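Probable signal peptide protein (Ralstonia solanacearum, PDB 2QGU) binds a phospholipid, here di-palmitoyl phosphatidylethanolamine, and probably carries phospholipids across the periplasm between the two membranes. Local coordinates at residues Val39-Val42 / Leu43-Lys47; Gly48-Asp51 / Leu52-Gly55; Gln88-Pro91 / Glu92-Gln95; Arg127-Ala130 / Asp131-Asp134; Phe181-Val184 / Ile185-Gly189. The protein carries 13 engineered substitutions. All coordinates share one frame; numbering follows the deposited sequence.

Contact 1: Val39-Val42 / Leu43-Lys47; sequences VDDV and LATIK
V42 and I46 sit one turn apart on helix 31-47, side by side and pointing the same way, with V42 CG1 3.8 Å from I46 CD1. The I46 chain runs back along the helix: with CG1 anti to its carbonyl carbon (chi1 -62°), its CG1 comes to 3.3 Å from V42 O. V39 and L43 repeat the pairing a little more loosely, V39 CG1 lying 4.1 Å from L43 CD1. These four apolar residues are buried. I46 packs on L63 of helix 57-67 and on V116, V42 on I68, and V39 on Y123 and on the bound phospholipid.

The other side is polar and more open. T45 turns its hydroxyl back on the helix, where OG1 donates to D41 O at 2.7 Å, from 35° out of the carbonyl plane. T45 N donates to the same oxygen at 3.0 Å from the opposite face, so two donors grip it. D41 OD1 stays 3.6 Å from T45 OG1, and D40 pairs with K36 of the preceding turn. A44 is exposed. This is i to i+4 packing along an amphipathic helix, which gives V39 to the lipid pocket of the MlaC fold.

Contact 2: Gly48-Asp51 / Leu52-Gly55; sequences GDPD and LRGG. Engineered in segment 48-51: P50 (natural residue Ser). Engineered in segment 52-55: G54 (natural residue Ser).
A short helix, 50-53, is closed at both ends here: D49 is its N-cap, and G55 ends it in a Schellman motif. At the start, the D49 carboxylate folds over the first turn, its CG anti to the backbone N (chi1 -174°). OD1 takes two weak bonds from backbone amides, one from D51 N at 2.9 Å and one from L52 N at 3.3 Å. Both are bent or long, yet together they hold the carboxylate over the helix start, where a negative charge is probably favoured by the helix dipole. OD2 lies alongside L52 CB, and the D49 and L52 side chains cross at about a right angle. L52 is the buried residue of the group and packs on V60 and L63 of helix 57-67.

The backbone contributes R53 N to D49 O at 3.1 Å, nearly straight at 173°, and G54 N to P50 O at 2.8 Å, distinctly bent. G55, at positive phi, returns its N to L52 O at 2.9 Å. P50 and G54 are both engineered, replacing serines of the natural sequence.

R53 bends at chi3 (-86°), which swings its guanidinium back over the start of the helix. NE bonds to I46 O, and NH2 makes a weak bond to K47 O, tying this helix to the end of helix 31-47. One face of the guanidinium covers the D49-P50 peptide link: P50 CA sits 3.5 Å above the plane, toward the rim, and NH2 comes within 3.3 Å of P50 N.

Contact 3: Gln88-Pro91 / Glu92-Gln95; sequences QATP and EQQQ
T90 and Q93 form a capping box at the N-terminus of helix 91-114, with T90 as the N-cap. Its two hydrogen bonds run in opposite directions. Q93 N donates to T90 OG1 at 3.0 Å and 162°, while T90 N donates to Q93 OE1, also at 3.0 Å, in the plane of the side-chain amide and on a lone pair. The threonine hydroxyl can meet Q93 N because it stands between the backbone N and the carbonyl carbon (chi1 65°). Q93 runs extended beyond CG, which carries its OE1 back past the hydroxyl to the T90 amide.

Water extends the box: water 1 donates both to Q93 OE1 and to Q88 O, bridging the cap to the preceding loop.

Regular helix bonds start at once, Q94 N to T90 O and Q95 N to P91 O. P91 opens the helix as its first residue, and having no N-H it leaves no donor there to satisfy.

A89, the buried residue of the group, makes the main apolar contact, its CB touching both Q94 CG and Q93 CB. A89 and Q93 also touch V191 of helix 191-206, and Q94 NE2 bonds W86 O, back in the preceding loop. On the exposed side E92, bent at chi2, lies beside the proline ring, with its OE1 3.6 Å from P91 CD.

Contact 4: Arg127-Ala130 / Asp131-Asp134; sequences RAAA and DDTD
A129 and D132 close a type I beta turn, and each bonds the other. In the turn's own bond D132 N donates to A129 O at 3.0 Å, well above the carbonyl plane, with a C=O...donor angle of only 113°. The second bond runs the other way: A129 N donates to D132 OD2 at 2.9 Å, and the amide meets the carboxylate from above its plane. D132 can reach it because its CG lies anti to the carbonyl carbon (chi1 -69°), beside its own backbone N, so the side chain bends back across the turn.

Van der Waals contact is slight. A129 CB has carboxylate oxygens of both aspartates near it, D131 OD1 at 3.1 Å and D132 OD2 at 3.4 Å, and A128 CB also approaches D132 OD2.

Two waters bridge the turn's carbonyls: water 2 donates to A129 O and D132 O, and water 3 to A130 O and D132 O, so D132 O accepts a hydrogen bond from each water.

The turn lies in the loop between strands 120-123 and 134-143, at the surface. Just past it T133 bonds through its backbone to K156 of strand 146-157, and D134, starting the next strand, holds R76 of helix 74-82 and Y164 of strand 160-168.

Contact 5: Phe181-Val184 / Ile185-Gly189; sequences FADV and ISKRG. Engineered in segment 181-184: D183 (natural residue Glu).
K187 reaches back one turn along helix 173-188 to D183, an engineered residue that is glutamate in the natural sequence. K187 CB starts 3.5 Å from D183 O, the oxygen that also accepts from K187 N, and CG keeps close to that oxygen. CD passes 3.8 Å from both D183 OD1 and OD2, CE draws nearer to OD1, and a bend at chi4 (61°) turns NZ in to D183 OD1 at 2.7 Å. That salt bridge meets OD1 on its syn side, 18° out of the carboxylate plane. D183 offers the group with CG anti to the backbone N, and the two side chains approach at a slant on the outer face.

The face toward helix 191-206 is mixed. V184 and the aliphatic part of R188 lie side by side, V184 CG1 3.8 Å from R188 CD, and both residues pack on F197 of that helix. The extended R188 chain carries its guanidinium on to a salt bridge with E200 of the same helix. I185 CG1 sits 3.3 Å from F181 O, while the F181 ring leads off to an edge-to-face contact with F101.

After R188, G189 leaves helical angles, its N returning weakly to I185 O at 3.0 Å. G189 takes positive phi in a Schellman motif, as the chain turns toward helix 191-206.

All five contacts are local. Contacts 1 and 5 lie on long helices and are partly buried, each with a buried and a more open side, but they sit on opposite sides of the chain's centre, about 37 Å apart between centres; only contact 1 reaches the lipid. Contact 5 runs on to a Schellman motif, which contact 2 shares. Contacts 2, 3 and 4 are surface contacts made of caps and turns, with chemistry dominated by backbone amides and side-chain oxygens. Contacts 1 and 2 touch, R53 joining their consecutive helices, and both pack on helix 57-67. Contacts 3 and 5 share helix 191-206 as a neighbour. Contact 4 stands apart, in the one segment pair without a helix.

Contact 1: Val39-Val42 / Leu43-Lys47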
# COMPACT_ATOMS: atom_id res chain seq x y z
N VAL A 39 -4.62 -9.74 5.32
CA VAL A 39 -3.22 -9.96 5.70
C VAL A 39 -2.92 -11.46 5.84
O VAL A 39 -1.87 -11.92 5.40
CB VAL A 39 -2.84 -9.17 6.97
CG1 VAL A 39 -1.44 -9.55 7.45
CG2 VAL A 39 -2.90 -7.67 6.68
N ASP A 40 -3.85 -12.21 6.43
CA ASP A 40 -3.70 -13.67 6.54
C ASP A 40 -3.61 -14.31 5.16
O ASP A 40 -2.85 -15.25 4.95
CB ASP A 40 -4.87 -14.29 7.29
CG ASP A 40 -4.80 -14.07 8.78
OD1 ASP A 40 -3.71 -13.74 9.31
OD2 ASP A 40 -5.86 -14.23 9.43
N ASP A 41 -4.41 -13.80 4.23
CA ASP A 41 -4.42 -14.30 2.86
C ASP A 41 -3.07 -14.06 2.19
O ASP A 41 -2.51 -14.97 1.58
CB ASP A 41 -5.56 -13.62 2.09
CG ASP A 41 -5.91 -14.32 0.80
OD1 ASP A 41 -5.49 -15.48 0.60
OD2 ASP A 41 -6.62 -13.71 -0.01
N VAL A 42 -2.54 -12.85 2.34
CA VAL A 42 -1.21 -12.52 1.83
C VAL A 42 -0.15 -13.46 2.41
O VAL A 42 0.62 -14.07 1.66
CB VAL A 42 -0.85 -11.04 2.12
CG1 VAL A 42 0.64 -10.75 1.83
CG2 VAL A 42 -1.75 -10.11 1.30
N LEU A 43 -0.13 -13.60 3.74
CA LEU A 43 0.88 -14.42 4.41
C LEU A 43 0.80 -15.89 3.98
O LEU A 43 1.81 -16.50 3.65
CB LEU A 43 0.80 -14.28 5.93
CG LEU A 43 1.19 -12.92 6.51
CD1 LEU A 43 0.87 -12.86 7.99
CD2 LEU A 43 2.68 -12.62 6.29
N ALA A 44 -0.42 -16.44 3.97
CA ALA A 44 -0.62 -17.84 3.59
C ALA A 44 -0.22 -18.11 2.15
O ALA A 44 0.38 -19.14 1.84
CB ALA A 44 -2.07 -18.25 3.82
N THR A 45 -0.56 -17.18 1.26
CA THR A 45 -0.20 -17.31 -0.15
C THR A 45 1.31 -17.34 -0.36
O THR A 45 1.83 -18.22 -1.06
CB THR A 45 -0.85 -16.19 -1.00
OG1 THR A 45 -2.27 -16.21 -0.80
CG2 THR A 45 -0.55 -16.38 -2.49
N ILE A 46 2.03 -16.42 0.28
CA ILE A 46 3.49 -16.41 0.20
C ILE A 46 4.09 -17.72 0.73
O ILE A 46 4.95 -18.32 0.09
CB ILE A 46 4.11 -15.20 0.96
CG1 ILE A 46 3.64 -13.87 0.35
CG2 ILE A 46 5.64 -15.28 0.94
CD1 ILE A 46 3.91 -12.65 1.22
N LYS A 47 3.62 -18.16 1.90
CA LYS A 47 4.16 -19.36 2.53
C LYS A 47 3.94 -20.62 1.68
O LYS A 47 4.74 -21.57 1.73
CB LYS A 47 3.60 -19.54 3.94
CG LYS A 47 4.12 -18.49 4.94
CD LYS A 47 3.38 -18.58 6.26
CE LYS A 47 3.66 -17.35 7.12
NZ LYS A 47 2.87 -17.41 8.38

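Contact 2: Gly48-Asp51 / Leu52-Gly55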
# COMPACT_ATOMS: atom_id res chain seq x y z
N GLY A 48 2.89 -20.61 0.86
CA GLY A 48 2.57 -21.74 -0.01
C GLY A 48 3.20 -21.72 -1.40
O GLY A 48 3.03 -22.68 -2.17
N ASP A 49 3.94 -20.66 -1.72
CA ASP A 49 4.51 -20.49 -3.07
C ASP A 49 6.03 -20.28 -3.02
O ASP A 49 6.49 -19.16 -2.80
CB ASP A 49 3.82 -19.32 -3.80
CG ASP A 49 4.27 -19.17 -5.26
OD1 ASP A 49 5.18 -19.90 -5.70
OD2 ASP A 49 3.70 -18.31 -5.97
N PRO A 50 6.81 -21.36 -3.23
CA PRO A 50 8.27 -21.24 -3.25
C PRO A 50 8.81 -20.31 -4.35
O PRO A 50 9.88 -19.73 -4.18
CB PRO A 50 8.76 -22.67 -3.48
CG PRO A 50 7.58 -23.47 -3.85
CD PRO A 50 6.35 -22.75 -3.42
N ASP A 51 8.08 -20.17 -5.45
CA ASP A 51 8.51 -19.30 -6.55
C ASP A 51 8.45 -17.84 -6.14
O ASP A 51 9.35 -17.05 -6.46
CB ASP A 51 7.68 -19.54 -7.81
CG ASP A 51 7.78 -20.97 -8.33
OD1 ASP A 51 8.86 -21.59 -8.18
OD2 ASP A 51 6.78 -21.46 -8.89
N LEU A 52 7.39 -17.47 -5.43
CA LEU A 52 7.29 -16.12 -4.87
C LEU A 52 8.40 -15.90 -3.84
O LEU A 52 9.10 -14.89 -3.89
CB LEU A 52 5.91 -15.85 -4.28
CG LEU A 52 5.58 -14.36 -4.11
CD1 LEU A 52 4.09 -14.13 -4.26
CD2 LEU A 52 6.09 -13.82 -2.78
N ARG A 53 8.57 -16.85 -2.92
CA ARG A 53 9.64 -16.74 -1.93
C ARG A 53 11.03 -16.71 -2.57
O ARG A 53 11.96 -16.12 -2.01
CB ARG A 53 9.51 -17.84 -0.87
CG ARG A 53 8.37 -17.54 0.09
CD ARG A 53 8.22 -18.59 1.16
NE ARG A 53 7.38 -19.69 0.71
CZ ARG A 53 7.83 -20.91 0.43
NH1 ARG A 53 9.12 -21.19 0.55
NH2 ARG A 53 6.99 -21.84 0.02
N GLY A 54 11.15 -17.32 -3.75
CA GLY A 54 12.39 -17.29 -4.52
C GLY A 54 12.66 -15.96 -5.22
O GLY A 54 13.74 -15.78 -5.80
N GLY A 55 11.71 -15.04 -5.16
CA GLY A 55 11.90 -13.68 -5.68
C GLY A 55 11.34 -13.40 -7.07
O GLY A 55 11.78 -12.45 -7.73

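Contact 3: Gln88-Pro91 / Glu92-Gln95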
# COMPACT_ATOMS: atom_id res chain seq x y z
N GLN A 88 -5.46 18.85 -10.95
CA GLN A 88 -4.63 19.39 -12.04
C GLN A 88 -4.23 18.36 -13.09
O GLN A 88 -3.92 18.71 -14.23
CB GLN A 88 -3.36 20.03 -11.47
CG GLN A 88 -3.49 21.48 -11.04
CD GLN A 88 -2.19 22.05 -10.48
OE1 GLN A 88 -2.21 22.82 -9.53
NE2 GLN A 88 -1.05 21.65 -11.06
N ALA A 89 -4.23 17.08 -12.71
CA ALA A 89 -3.85 16.02 -13.63
C ALA A 89 -5.02 15.65 -14.55
O ALA A 89 -6.16 15.61 -14.11
CB ALA A 89 -3.38 14.79 -12.85
N THR A 90 -4.71 15.38 -15.82
CA THR A 90 -5.70 14.84 -16.75
C THR A 90 -6.15 13.46 -16.26
O THR A 90 -5.45 12.84 -15.45
CB THR A 90 -5.12 14.70 -18.18
OG1 THR A 90 -4.06 13.75 -18.19
CG2 THR A 90 -4.62 16.05 -18.70
N PRO A 91 -7.31 12.96 -16.72
CA PRO A 91 -7.72 11.62 -16.31
C PRO A 91 -6.65 10.58 -16.65
O PRO A 91 -6.41 9.65 -15.87
CB PRO A 91 -9.00 11.37 -17.12
CG PRO A 91 -9.52 12.73 -17.42
CD PRO A 91 -8.31 13.59 -17.61
N GLU A 92 -6.00 10.76 -17.80
CA GLU A 92 -4.95 9.87 -18.27
C GLU A 92 -3.72 9.93 -17.35
O GLU A 92 -3.16 8.89 -16.99
CB GLU A 92 -4.57 10.21 -19.72
CG GLU A 92 -5.69 9.93 -20.74
CD GLU A 92 -6.83 10.95 -20.72
OE1 GLU A 92 -6.59 12.14 -20.40
OE2 GLU A 92 -7.98 10.56 -21.04
N GLN A 93 -3.32 11.14 -16.97
CA GLN A 93 -2.25 11.32 -15.99
C GLN A 93 -2.58 10.68 -14.65
O GLN A 93 -1.72 10.07 -14.02
CB GLN A 93 -1.91 12.79 -15.80
CG GLN A 93 -1.04 13.34 -16.92
CD GLN A 93 -0.84 14.83 -16.82
OE1 GLN A 93 -1.72 15.57 -16.36
NE2 GLN A 93 0.33 15.30 -17.25
N GLN A 94 -3.84 10.82 -14.23
CA GLN A 94 -4.29 10.22 -12.97
C GLN A 94 -4.11 8.71 -12.98
O GLN A 94 -3.64 8.13 -12.00
CB GLN A 94 -5.75 10.59 -12.68
CG GLN A 94 -5.94 12.03 -12.22
CD GLN A 94 -7.40 12.41 -12.06
OE1 GLN A 94 -8.29 11.67 -12.47
NE2 GLN A 94 -7.65 13.56 -11.45
N GLN A 95 -4.46 8.07 -14.09
CA GLN A 95 -4.28 6.63 -14.23
C GLN A 95 -2.79 6.25 -14.27
O GLN A 95 -2.37 5.30 -13.60
CB GLN A 95 -5.00 6.10 -15.47
CG GLN A 95 -5.06 4.58 -15.54
CD GLN A 95 -5.80 3.98 -14.35
OE1 GLN A 95 -5.21 3.26 -13.54
NE2 GLN A 95 -7.08 4.30 -14.24
O HOH W 1 -2.12 18.32 -16.14

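Contact 4: Arg127-Ala130 / Asp131-Asp134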
# COMPACT_ATOMS: atom_id res chain seq x y z
N ARG A 127 -10.35 0.49 18.35
CA ARG A 127 -10.73 1.56 19.27
C ARG A 127 -11.80 2.52 18.76
O ARG A 127 -12.35 3.29 19.53
CB ARG A 127 -9.50 2.36 19.72
CG ARG A 127 -8.45 1.52 20.37
CD ARG A 127 -7.46 2.36 21.16
NE ARG A 127 -6.39 1.52 21.70
CZ ARG A 127 -6.47 0.84 22.84
NH1 ARG A 127 -7.57 0.89 23.58
NH2 ARG A 127 -5.44 0.10 23.24
N ALA A 128 -12.07 2.50 17.46
CA ALA A 128 -13.13 3.34 16.90
C ALA A 128 -14.52 2.77 17.22
O ALA A 128 -14.64 1.63 17.70
CB ALA A 128 -12.96 3.49 15.40
N ALA A 129 -15.56 3.55 16.96
CA ALA A 129 -16.92 3.06 17.14
C ALA A 129 -17.32 2.16 15.98
O ALA A 129 -16.82 2.31 14.86
CB ALA A 129 -17.90 4.22 17.27
N ALA A 130 -18.24 1.23 16.24
CA ALA A 130 -18.71 0.32 15.21
C ALA A 130 -19.36 1.08 14.05
O ALA A 130 -19.32 0.61 12.91
CB ALA A 130 -19.68 -0.70 15.79
N ASP A 131 -19.93 2.25 14.34
CA ASP A 131 -20.59 3.09 13.34
C ASP A 131 -19.67 4.11 12.65
O ASP A 131 -20.11 4.84 11.76
CB ASP A 131 -21.78 3.84 13.97
CG ASP A 131 -21.36 4.79 15.07
OD1 ASP A 131 -20.80 4.31 16.07
OD2 ASP A 131 -21.58 6.01 14.94
N ASP A 132 -18.40 4.18 13.08
CA ASP A 132 -17.42 5.01 12.39
C ASP A 132 -17.07 4.41 11.02
O ASP A 132 -17.06 3.19 10.86
CB ASP A 132 -16.15 5.20 13.22
CG ASP A 132 -16.38 6.05 14.45
OD1 ASP A 132 -17.36 6.83 14.49
OD2 ASP A 132 -15.58 5.94 15.40
N THR A 133 -16.80 5.28 10.05
CA THR A 133 -16.58 4.83 8.67
C THR A 133 -15.16 5.07 8.14
O THR A 133 -14.84 4.69 7.02
CB THR A 133 -17.58 5.47 7.70
OG1 THR A 133 -17.50 6.89 7.83
CG2 THR A 133 -19.01 4.99 8.00
N ASP A 134 -14.32 5.72 8.95
CA ASP A 134 -12.94 5.97 8.58
C ASP A 134 -12.10 5.79 9.83
O ASP A 134 -12.09 6.64 10.73
CB ASP A 134 -12.78 7.38 7.99
CG ASP A 134 -11.56 7.49 7.10
OD1 ASP A 134 -10.49 6.99 7.49
OD2 ASP A 134 -11.66 8.07 6.00
O HOH W 2 -15.82 1.16 12.51
O HOH W 3 -19.33 1.48 10.19

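Contact 5: Phe181-Val184 / Ile185-Gly189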
# COMPACT_ATOMS: atom_id res chain seq x y z
N PHE A 181 5.94 13.82 -3.41
CA PHE A 181 5.35 14.21 -4.68
C PHE A 181 5.20 15.72 -4.81
O PHE A 181 5.41 16.27 -5.89
CB PHE A 181 3.99 13.54 -4.93
CG PHE A 181 4.06 12.03 -5.16
CD1 PHE A 181 5.27 11.34 -5.23
CD2 PHE A 181 2.87 11.31 -5.32
CE1 PHE A 181 5.30 9.94 -5.44
CE2 PHE A 181 2.90 9.93 -5.55
CZ PHE A 181 4.11 9.25 -5.60
N ALA A 182 4.85 16.40 -3.72
CA ALA A 182 4.71 17.86 -3.76
C ALA A 182 6.05 18.50 -4.10
O ALA A 182 6.11 19.46 -4.87
CB ALA A 182 4.17 18.40 -2.44
N ASP A 183 7.13 17.94 -3.54
CA ASP A 183 8.47 18.45 -3.77
C ASP A 183 8.86 18.31 -5.24
O ASP A 183 9.40 19.25 -5.84
CB ASP A 183 9.47 17.74 -2.86
CG ASP A 183 10.89 18.17 -3.11
OD1 ASP A 183 11.22 19.34 -2.82
OD2 ASP A 183 11.66 17.32 -3.60
N VAL A 184 8.58 17.14 -5.82
CA VAL A 184 8.86 16.86 -7.23
C VAL A 184 8.05 17.79 -8.13
O VAL A 184 8.59 18.40 -9.06
CB VAL A 184 8.57 15.37 -7.57
CG1 VAL A 184 8.57 15.14 -9.08
CG2 VAL A 184 9.57 14.46 -6.87
N ILE A 185 6.76 17.92 -7.84
CA ILE A 185 5.87 18.78 -8.63
C ILE A 185 6.36 20.23 -8.58
O ILE A 185 6.31 20.94 -9.59
CB ILE A 185 4.40 18.65 -8.16
CG1 ILE A 185 3.85 17.28 -8.59
CG2 ILE A 185 3.53 19.80 -8.68
CD1 ILE A 185 2.54 16.90 -7.94
N SER A 186 6.85 20.66 -7.42
CA SER A 186 7.41 22.01 -7.26
C SER A 186 8.66 22.21 -8.12
O SER A 186 8.74 23.16 -8.91
CB SER A 186 7.75 22.28 -5.79
OG SER A 186 8.32 23.56 -5.64
N LYS A 187 9.63 21.31 -7.97
CA LYS A 187 10.93 21.43 -8.63
C LYS A 187 10.86 21.22 -10.14
O LYS A 187 11.67 21.79 -10.88
CB LYS A 187 11.93 20.46 -8.00
CG LYS A 187 12.46 20.94 -6.65
CD LYS A 187 13.27 19.87 -5.93
CE LYS A 187 14.00 20.46 -4.73
NZ LYS A 187 13.09 21.03 -3.70
N ARG A 188 9.90 20.42 -10.59
CA ARG A 188 9.78 20.07 -12.01
C ARG A 188 8.65 20.81 -12.72
O ARG A 188 8.42 20.61 -13.92
CB ARG A 188 9.65 18.56 -12.19
CG ARG A 188 10.83 17.79 -11.64
CD ARG A 188 10.75 16.32 -11.98
NE ARG A 188 11.80 15.56 -11.31
CZ ARG A 188 12.36 14.45 -11.80
NH1 ARG A 188 11.97 13.96 -12.97
NH2 ARG A 188 13.31 13.82 -11.12
N GLY A 189 7.92 21.65 -11.99
CA GLY A 189 6.98 22.59 -12.59
C GLY A 189 5.62 22.03 -12.98
O GLY A 189 4.91 22.63 -13.79